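PDB 4YZR: polyketide biosynthesis cytochrome P450 PksS from Bacillus subtilis, which takes part as a heme-dependent cytochrome P450 monooxygenase in making the antibiotic polyketide bacillaene, with dihydrobacillaene as its substrate. Local coordinates for residues S88-M91 against L92-D95; Y232-L235 against F236-V240. All coordinates share one frame; numbering follows the deposited sequence.

Contact 1 (S88-M91 against L92-D95); sequences SDHM and LAKD. With HEM (protoporphyrin IX containing Fe), chain C.
Lys94 lies back along the chain that precedes it and meets three residues in turn on the way to its charge. Its CB rests 3.6 Å from Met91 O, and CG lies 3.5 Å from His90 O. A bend at chi2 (-72°) turns the chain toward Asp89, after which the extended remainder brings CE to 3.4 Å from Asp89 O. At the tip, NZ forms a salt bridge with Asp89 OD1 at 3.0 Å, arriving from above the carboxylate, 55° out of its plane. A water accepts from this ammonium group and donates to Asp89 OD2, so both carboxylate oxygens are tied to it; a long, weak ion pair from Lys229 adds a second positive charge. Lysine suits the place because its methylenes can pack on the backbone while the amine spans the turn.

The turn itself is closed by Ala93 N donating to His90 O at 2.9 Å, followed by a weak bond from Lys94 N to Met91 O. His90 CG sits between its own backbone N and carbonyl carbon (chi1 57°), which swings ND1 forward to accept a weak, in-plane bond from Leu92 N at 3.2 Å. A second water donates to both Ser88 O and Ala93 O and so bridges the two ends of the turn.

Leu92 sends CD1 to 3.5 Å from the heme carboxyl carbon CGA, and Met91 runs beside the other propionate. One short 3-10 turn in the loop leading into helix 98-106 thus forms part of the heme propionate pocket of a cytochrome P450.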
loop_
_atom_site.group_PDB
_atom_site.type_symbol
_atom_site.label_atom_id
_atom_site.label_comp_id
_atom_site.label_asym_id
_atom_site.label_seq_id
_atom_site.Cartn_x
_atom_site.Cartn_y
_atom_site.Cartn_z
ATOM N N SER A 88 9.038 -6.767 13.023
ATOM C CA SER A 88 7.702 -7.159 13.447
ATOM C C SER A 88 7.214 -6.371 14.682
ATOM O O SER A 88 6.164 -6.701 15.222
ATOM C CB SER A 88 7.686 -8.671 13.702
ATOM O OG SER A 88 8.522 -8.892 14.794
ATOM N N ASP A 89 7.889 -5.283 15.060
ATOM C CA ASP A 89 7.571 -4.496 16.209
ATOM C C ASP A 89 7.052 -3.059 15.869
ATOM O O ASP A 89 6.933 -2.233 16.743
ATOM C CB ASP A 89 8.842 -4.330 16.999
ATOM C CG ASP A 89 8.635 -4.239 18.411
ATOM O OD1 ASP A 89 7.872 -5.091 18.949
ATOM O OD2 ASP A 89 9.286 -3.364 19.021
ATOM N N HIS A 90 6.827 -2.797 14.613
ATOM C CA HIS A 90 6.247 -1.513 14.229
ATOM C C HIS A 90 4.783 -1.385 14.670
ATOM O O HIS A 90 4.150 -2.315 15.135
ATOM C CB HIS A 90 6.402 -1.326 12.730
ATOM C CG HIS A 90 5.791 -2.422 11.936
ATOM N ND1 HIS A 90 4.443 -2.607 11.860
ATOM C CD2 HIS A 90 6.325 -3.450 11.257
ATOM C CE1 HIS A 90 4.165 -3.696 11.189
ATOM N NE2 HIS A 90 5.299 -4.229 10.810
ATOM N N MET A 91 4.274 -0.193 14.546
ATOM C CA MET A 91 2.989 0.123 15.090
ATOM C C MET A 91 1.843 -0.624 14.487
ATOM O O MET A 91 0.761 -0.647 15.109
ATOM C CB MET A 91 2.704 1.614 15.070
ATOM C CG MET A 91 2.532 2.223 13.789
ATOM S SD MET A 91 2.415 4.028 14.181
ATOM C CE MET A 91 0.840 4.416 13.706
ATOM N N LEU A 92 1.973 -1.111 13.255
ATOM C CA LEU A 92 0.903 -1.830 12.653
ATOM C C LEU A 92 0.757 -3.233 13.290
ATOM O O LEU A 92 -0.251 -3.902 13.112
ATOM C CB LEU A 92 1.176 -1.773 11.139
ATOM C CG LEU A 92 0.104 -2.426 10.289
ATOM C CD1 LEU A 92 -1.331 -1.893 10.427
ATOM C CD2 LEU A 92 0.504 -2.245 8.781
ATOM N N ALA A 93 1.741 -3.640 14.080
ATOM C CA ALA A 93 1.741 -4.857 14.845
ATOM C C ALA A 93 1.505 -4.556 16.318
ATOM O O ALA A 93 1.798 -5.417 17.188
ATOM C CB ALA A 93 3.009 -5.656 14.600
ATOM N N LYS A 94 0.886 -3.451 16.653
ATOM C CA LYS A 94 0.602 -3.061 18.074
ATOM C C LYS A 94 -0.841 -2.716 18.194
ATOM O O LYS A 94 -1.520 -2.220 17.284
ATOM C CB LYS A 94 1.435 -1.859 18.451
ATOM C CG LYS A 94 2.920 -1.993 18.391
ATOM C CD LYS A 94 3.427 -2.853 19.481
ATOM C CE LYS A 94 4.981 -2.847 19.474
ATOM N NZ LYS A 94 5.576 -3.810 20.405
ATOM N N ASP A 95 -1.429 -2.948 19.350
ATOM C CA ASP A 95 -2.700 -2.565 19.731
ATOM C C ASP A 95 -2.613 -1.340 20.683
ATOM O O ASP A 95 -1.519 -0.957 21.135
ATOM C CB ASP A 95 -3.416 -3.691 20.535
ATOM C CG ASP A 95 -3.698 -4.905 19.699
ATOM O OD1 ASP A 95 -3.818 -4.881 18.420
ATOM O OD2 ASP A 95 -3.815 -5.982 20.334
HETATM C CHA HEM C . -1.495 1.361 7.019
HETATM C CHB HEM C . -2.914 1.079 2.409
HETATM C CHC HEM C . 0.590 4.209 1.155
HETATM C CHD HEM C . 2.057 4.335 5.722
HETATM C C1A HEM C . -2.174 0.991 5.882
HETATM C C2A HEM C . -3.346 0.111 5.774
HETATM C C3A HEM C . -3.674 -0.000 4.511
HETATM C C4A HEM C . -2.791 0.887 3.750
HETATM C CMA HEM C . -4.708 -0.873 3.920
HETATM C CAA HEM C . -3.949 -0.668 6.950
HETATM C CBA HEM C . -3.349 -1.987 7.121
HETATM C CGA HEM C . -3.921 -2.925 8.270
HETATM O O1A HEM C . -3.441 -4.110 8.220
HETATM O O2A HEM C . -4.731 -2.411 8.948
HETATM C C1B HEM C . -2.073 1.900 1.661
HETATM C C2B HEM C . -2.189 2.178 0.267
HETATM C C3B HEM C . -1.225 3.046 -0.128
HETATM C C4B HEM C . -0.469 3.333 1.092
HETATM C CMB HEM C . -3.235 1.572 -0.550
HETATM C CAB HEM C . -0.897 3.629 -1.417
HETATM C CBB HEM C . -1.761 3.689 -2.368
HETATM C C1C HEM C . 1.304 4.582 2.263
HETATM C C2C HEM C . 2.401 5.464 2.351
HETATM C C3C HEM C . 2.837 5.510 3.677
HETATM C C4C HEM C . 2.000 4.594 4.384
HETATM C CMC HEM C . 2.831 6.300 1.175
HETATM C CAC HEM C . 3.922 6.282 4.258
HETATM C CBC HEM C . 4.960 6.662 3.606
HETATM C C1D HEM C . 1.252 3.535 6.496
HETATM C C2D HEM C . 1.447 3.284 7.903
HETATM C C3D HEM C . 0.420 2.460 8.265
HETATM C C4D HEM C . -0.413 2.208 7.072
HETATM C CMD HEM C . 2.502 3.894 8.800
HETATM C CAD HEM C . 0.114 1.918 9.637
HETATM C CBD HEM C . -0.798 2.811 10.420
HETATM C CGD HEM C . -1.073 2.375 11.892
HETATM O O1D HEM C . -0.809 1.199 12.164
HETATM O O2D HEM C . -1.583 3.243 12.626
HETATM N NA HEM C . -1.952 1.495 4.640
HETATM N NB HEM C . -1.036 2.669 2.135
HETATM N NC HEM C . 1.063 4.082 3.513
HETATM N ND HEM C . 0.158 2.871 5.995
HETATM FE FE HEM C . -0.479 2.832 4.099
HETATM O O HOH W 1 4.605 -6.255 17.769
HETATM O O HOH W 2 8.211 -2.332 21.303
#

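Contact 2 (Y232-L235 against F236-V240); sequences YSML and FLLVV. With HEM (protoporphyrin IX containing Fe), chain C.
Met234 and Leu238, one helical turn apart, meet through their side chains as well as their backbones. Among the hydrogen bonds, each carbonyl from Tyr232 to Leu235 receives the amide four residues on, giving four regular alpha-helical links; the one from Val239 N to Leu235 O measures 2.9 Å with an N-H...O angle of 166°. In a buried helix these bonds satisfy polar backbone groups that the apolar side chains around them could not serve.

The apolar pair follows the same spacing. Met234 CG stands anti to the backbone N (chi1 -170°) and comes 4.1 Å from Leu238 CD1, the two chains crossing at a slant; bends at chi2 and chi3 turn the thioether end away from Leu238, a path that flexible, unbranched methionine can follow in a buried apolar place. Farther round, Val240 CG2 sits 3.6 Å above one face of the Phe236 ring, offset toward its rim. Of a different kind is the close methyl-to-carbonyl contact along the helix backbone, where branched Val239 lays CG2 3.2 Å from Leu235 O.

Contacts with the cofactor come from two leucines. Leu237 CD2 approaches heme CMD at 3.7 Å, Leu238 CD2 lies 4.0 Å from the same methyl, and Leu238 O is 3.5 Å from the vinyl carbon CBC; branched, apolar leucine suits the hydrocarbon rim of the porphyrin.

Three other helices pack against this part of helix 228-259, the P450 I-helix: Tyr232 and Phe236 meet helix 183-206, Leu235 and Leu238 helix 212-218, and Phe236, Val239 and Val240 helix 165-175, while Ser233 OG hydrogen-bonds to Phe86 O of a loop.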
loop_
_atom_site.group_PDB
_atom_site.type_symbol
_atom_site.label_atom_id
_atom_site.label_comp_id
_atom_site.label_asym_id
_atom_site.label_seq_id
_atom_site.Cartn_x
_atom_site.Cartn_y
_atom_site.Cartn_z
ATOM N N TYR A 232 13.953 2.363 14.115
ATOM C CA TYR A 232 14.164 1.376 13.067
ATOM C C TYR A 232 12.814 0.857 12.596
ATOM O O TYR A 232 12.592 0.719 11.390
ATOM C CB TYR A 232 14.980 0.175 13.553
ATOM C CG TYR A 232 16.361 0.537 14.081
ATOM C CD1 TYR A 232 17.021 1.714 13.737
ATOM C CD2 TYR A 232 17.019 -0.323 14.948
ATOM C CE1 TYR A 232 18.335 2.021 14.229
ATOM C CE2 TYR A 232 18.288 0.008 15.409
ATOM C CZ TYR A 232 18.889 1.142 15.038
ATOM O OH TYR A 232 20.121 1.445 15.557
ATOM N N SER A 233 11.955 0.460 13.515
ATOM C CA SER A 233 10.659 -0.104 13.145
ATOM C C SER A 233 9.805 0.871 12.356
ATOM O O SER A 233 9.142 0.497 11.332
ATOM C CB SER A 233 9.830 -0.562 14.404
ATOM O OG SER A 233 10.480 -1.604 15.032
ATOM N N MET A 234 9.778 2.133 12.777
ATOM C CA MET A 234 8.970 3.131 12.187
ATOM C C MET A 234 9.468 3.425 10.776
ATOM O O MET A 234 8.686 3.525 9.837
ATOM C CB MET A 234 8.886 4.367 13.022
ATOM C CG MET A 234 7.861 5.381 12.560
ATOM S SD MET A 234 6.205 4.987 12.890
ATOM C CE MET A 234 6.081 5.297 14.645
ATOM N N LEU A 235 10.780 3.633 10.641
ATOM C CA LEU A 235 11.332 3.980 9.311
ATOM C C LEU A 235 11.193 2.789 8.379
ATOM O O LEU A 235 10.904 2.963 7.178
ATOM C CB LEU A 235 12.771 4.378 9.472
ATOM C CG LEU A 235 12.888 5.747 10.118
ATOM C CD1 LEU A 235 14.375 5.963 10.425
ATOM C CD2 LEU A 235 12.356 6.840 9.257
ATOM N N PHE A 236 11.350 1.568 8.869
ATOM C CA PHE A 236 11.106 0.373 8.097
ATOM C C PHE A 236 9.671 0.386 7.519
ATOM O O PHE A 236 9.445 0.250 6.306
ATOM C CB PHE A 236 11.344 -0.885 8.882
ATOM C CG PHE A 236 10.959 -2.163 8.168
ATOM C CD1 PHE A 236 11.704 -2.657 7.122
ATOM C CD2 PHE A 236 9.788 -2.804 8.544
ATOM C CE1 PHE A 236 11.288 -3.812 6.449
ATOM C CE2 PHE A 236 9.398 -3.985 7.871
ATOM C CZ PHE A 236 10.126 -4.411 6.825
ATOM N N LEU A 237 8.710 0.594 8.406
ATOM C CA LEU A 237 7.317 0.552 7.976
ATOM C C LEU A 237 7.009 1.631 6.935
ATOM O O LEU A 237 6.375 1.449 5.929
ATOM C CB LEU A 237 6.414 0.736 9.204
ATOM C CG LEU A 237 4.903 0.745 8.851
ATOM C CD1 LEU A 237 4.451 -0.476 8.068
ATOM C CD2 LEU A 237 4.285 0.976 10.256
ATOM N N LEU A 238 7.509 2.869 7.198
ATOM C CA LEU A 238 7.243 3.971 6.293
ATOM C C LEU A 238 7.850 3.784 4.889
ATOM O O LEU A 238 7.273 4.052 3.844
ATOM C CB LEU A 238 7.756 5.272 6.862
ATOM C CG LEU A 238 7.021 5.767 8.113
ATOM C CD1 LEU A 238 7.746 6.913 8.778
ATOM C CD2 LEU A 238 5.584 6.179 7.855
ATOM N N VAL A 239 9.123 3.304 4.894
ATOM C CA VAL A 239 9.766 3.038 3.645
ATOM C C VAL A 239 9.046 1.904 2.904
ATOM O O VAL A 239 8.793 2.122 1.687
ATOM C CB VAL A 239 11.251 2.687 3.855
ATOM C CG1 VAL A 239 11.875 2.109 2.591
ATOM C CG2 VAL A 239 11.998 3.891 4.325
ATOM N N VAL A 240 8.705 0.819 3.529
ATOM C CA VAL A 240 8.015 -0.281 2.831
ATOM C C VAL A 240 6.687 0.241 2.172
ATOM O O VAL A 240 6.440 0.092 0.952
ATOM C CB VAL A 240 7.811 -1.406 3.739
ATOM C CG1 VAL A 240 6.812 -2.427 3.202
ATOM C CG2 VAL A 240 9.134 -2.110 4.034
HETATM C CHA HEM C . -1.495 1.361 7.019
HETATM C CHB HEM C . -2.914 1.079 2.409
HETATM C CHC HEM C . 0.590 4.209 1.155
HETATM C CHD HEM C . 2.057 4.335 5.722
HETATM C C1A HEM C . -2.174 0.991 5.882
HETATM C C2A HEM C . -3.346 0.111 5.774
HETATM C C3A HEM C . -3.674 -0.000 4.511
HETATM C C4A HEM C . -2.791 0.887 3.750
HETATM C CMA HEM C . -4.708 -0.873 3.920
HETATM C CAA HEM C . -3.949 -0.668 6.950
HETATM C CBA HEM C . -3.349 -1.987 7.121
HETATM C CGA HEM C . -3.921 -2.925 8.270
HETATM O O1A HEM C . -3.441 -4.110 8.220
HETATM O O2A HEM C . -4.731 -2.411 8.948
HETATM C C1B HEM C . -2.073 1.900 1.661
HETATM C C2B HEM C . -2.189 2.178 0.267
HETATM C C3B HEM C . -1.225 3.046 -0.128
HETATM C C4B HEM C . -0.469 3.333 1.092
HETATM C CMB HEM C . -3.235 1.572 -0.550
HETATM C CAB HEM C . -0.897 3.629 -1.417
HETATM C CBB HEM C . -1.761 3.689 -2.368
HETATM C C1C HEM C . 1.304 4.582 2.263
HETATM C C2C HEM C . 2.401 5.464 2.351
HETATM C C3C HEM C . 2.837 5.510 3.677
HETATM C C4C HEM C . 2.000 4.594 4.384
HETATM C CMC HEM C . 2.831 6.300 1.175
HETATM C CAC HEM C . 3.922 6.282 4.258
HETATM C CBC HEM C . 4.960 6.662 3.606
HETATM C C1D HEM C . 1.252 3.535 6.496
HETATM C C2D HEM C . 1.447 3.284 7.903
HETATM C C3D HEM C . 0.420 2.460 8.265
HETATM C C4D HEM C . -0.413 2.208 7.072
HETATM C CMD HEM C . 2.502 3.894 8.800
HETATM C CAD HEM C . 0.114 1.918 9.637
HETATM C CBD HEM C . -0.798 2.811 10.420
HETATM C CGD HEM C . -1.073 2.375 11.892
HETATM O O1D HEM C . -0.809 1.199 12.164
HETATM O O2D HEM C . -1.583 3.243 12.626
HETATM N NA HEM C . -1.952 1.495 4.640
HETATM N NB HEM C . -1.036 2.669 2.135
HETATM N NC HEM C . 1.063 4.082 3.513
HETATM N ND HEM C . 0.158 2.871 5.995
HETATM FE FE HEM C . -0.479 2.832 4.099
#

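Overall arrangement
From the N terminus, the chain first reaches contact 1, a tight turn in the loop between strand 62-63 and helix 98-106. It closes well before contact 2, which lies within the long helix 228-259, so the two are in series and neither nest nor cross; contact 2 closes no loop. In space their centres are 11 Å apart and their side chains meet: Met91 SD lies 3.9 Å from Met234 CE, and His90 ND1 is 3.9 Å from Leu237 CD2. Asp89 also packs on Ser233. Loop and helix are thereby joined beside the heme, contact 1 meeting its propionates and contact 2 its methyl and vinyl groups.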